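Local coordinates for putative glutathione-regulated potassium-efflux system protein KefB (PDB 3C85) that probably serves as the cytoplasmic TrkA-type, nucleotide-binding regulatory domain of a potassium-efflux antiporter, and binds AMP, at residues 45-50 / 77-82. Residues are numbered along the deposited sequence; the frame is centred on the assembly and turned at random.
Sequences LGMGRI and QQHRSE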
# COMPACT_ATOMS: atom_id res chain seq x y z
N LEU A 45 2.47 0.45 16.15
CA LEU A 45 1.40 -0.20 16.87
C LEU A 45 0.61 -1.07 15.88
O LEU A 45 -0.17 -0.53 15.07
CB LEU A 45 0.50 0.86 17.50
CG LEU A 45 1.20 1.81 18.50
CD1 LEU A 45 0.20 2.84 19.03
CD2 LEU A 45 1.78 0.99 19.65
N GLY A 46 0.78 -2.38 15.96
CA GLY A 46 0.05 -3.29 15.04
C GLY A 46 1.15 -3.81 14.16
O GLY A 46 1.81 -3.03 13.48
N MSE A 47 1.37 -5.13 14.19
CA MSE A 47 2.37 -5.75 13.31
C MSE A 47 1.76 -6.84 12.44
O MSE A 47 2.32 -7.95 12.29
CB MSE A 47 3.57 -6.30 14.14
CG MSE A 47 4.40 -5.23 14.73
SE MSE A 47 5.45 -4.20 13.46
CE MSE A 47 6.59 -5.64 12.76
N GLY A 48 0.59 -6.52 11.88
CA GLY A 48 -0.04 -7.31 10.79
C GLY A 48 0.79 -6.92 9.58
O GLY A 48 1.88 -6.37 9.76
N ARG A 49 0.28 -7.15 8.38
CA ARG A 49 1.03 -6.95 7.18
C ARG A 49 1.43 -5.49 6.93
O ARG A 49 2.49 -5.25 6.48
CB ARG A 49 0.30 -7.58 5.98
CG ARG A 49 0.24 -9.09 6.04
CD ARG A 49 -0.17 -9.71 4.75
NE ARG A 49 0.95 -9.72 3.84
CZ ARG A 49 1.85 -10.68 3.79
NH1 ARG A 49 1.74 -11.71 4.59
NH2 ARG A 49 2.83 -10.60 2.93
N ILE A 50 0.58 -4.55 7.27
CA ILE A 50 0.96 -3.14 7.11
C ILE A 50 2.16 -2.76 8.01
O ILE A 50 3.22 -2.24 7.53
CB ILE A 50 -0.23 -2.17 7.29
CG1 ILE A 50 -1.32 -2.45 6.25
CG2 ILE A 50 0.23 -0.70 7.16
CD1 ILE A 50 -2.56 -1.62 6.49
N GLN A 77 5.72 -13.60 18.81
CA GLN A 77 6.78 -14.61 18.88
C GLN A 77 7.35 -14.93 17.49
O GLN A 77 8.58 -15.04 17.32
CB GLN A 77 6.24 -15.89 19.54
CG GLN A 77 7.30 -16.88 19.99
CD GLN A 77 6.72 -18.25 20.29
OE1 GLN A 77 5.56 -18.54 19.94
NE2 GLN A 77 7.52 -19.13 20.89
N GLN A 78 6.47 -15.09 16.51
CA GLN A 78 6.94 -15.36 15.14
C GLN A 78 7.82 -14.19 14.64
O GLN A 78 8.91 -14.43 14.15
CB GLN A 78 5.77 -15.69 14.21
CG GLN A 78 6.14 -15.96 12.76
CD GLN A 78 7.06 -17.15 12.57
OE1 GLN A 78 6.96 -18.16 13.29
NE2 GLN A 78 7.97 -17.04 11.59
N HIS A 79 7.38 -12.94 14.85
CA HIS A 79 8.24 -11.78 14.53
C HIS A 79 9.61 -11.82 15.22
O HIS A 79 10.64 -11.54 14.58
CB HIS A 79 7.55 -10.47 14.89
CG HIS A 79 6.54 -10.02 13.89
ND1 HIS A 79 6.85 -9.82 12.57
CD2 HIS A 79 5.24 -9.67 14.03
CE1 HIS A 79 5.78 -9.41 11.92
NE2 HIS A 79 4.79 -9.29 12.79
N ARG A 80 9.62 -12.14 16.52
CA ARG A 80 10.91 -12.26 17.23
C ARG A 80 11.81 -13.39 16.66
O ARG A 80 13.02 -13.20 16.52
CB ARG A 80 10.72 -12.39 18.74
CG ARG A 80 10.13 -11.15 19.39
CD ARG A 80 10.08 -11.28 20.92
NE ARG A 80 9.24 -12.39 21.38
CZ ARG A 80 7.95 -12.29 21.70
NH1 ARG A 80 7.31 -11.13 21.57
NH2 ARG A 80 7.29 -13.36 22.12
N SER A 81 11.23 -14.53 16.25
CA SER A 81 12.03 -15.61 15.66
C SER A 81 12.62 -15.18 14.32
O SER A 81 13.65 -15.73 13.91
CB SER A 81 11.20 -16.90 15.45
OG SER A 81 10.36 -16.75 14.32
N GLU A 82 12.00 -14.18 13.69
CA GLU A 82 12.47 -13.58 12.45
C GLU A 82 13.43 -12.38 12.67
O GLU A 82 13.86 -11.75 11.72
CB GLU A 82 11.29 -13.21 11.52
CG GLU A 82 10.54 -14.42 10.95
CD GLU A 82 9.17 -14.11 10.30
OE1 GLU A 82 8.82 -12.95 10.01
OE2 GLU A 82 8.41 -15.06 10.09
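H79 reaches from the last turn of helix 73-81 to the backbone of M47, and one hydrogen bond carries the polar part of the contact. H79 NE2 donates to M47 O over 2.9 Å, nearly straight at 165°; the oxygen lies close to the plane of the ring and is met on a lone pair in its own carbonyl plane. Histidine suits the place because one flat ring offers an N-H at its rim and a face for nonpolar packing, while ND1 makes a weak hydrogen bond to R84.

M47 lies in the turn that joins strand 42-45 to helix 49-62, which carries G46 and G48 of a GxGxxG pattern, consistent with the Rossmann-type fold of a TrkA-N domain. G46 has backbone angles that would press a CB against the preceding carbonyl oxygen, and G48 is the N-cap of the helix. The AMP-binding residue E70 accepts a hydrogen bond from M47 N through OE1.

Nonpolar packing comes from M47, a selenomethionine whose chain bends at chi2 (-70°) and again at chi3, curling its methyl over the imidazole. M47 CE sits 4.1 Å from the H79 ring centroid, a CH-pi contact over the face, and M47 CB lies 3.5 Å from H79 NE2. The unbranched, flexible chain of methionine, here with selenium in place of sulfur, can fold this way, and V86 touches both side chains in this buried spot.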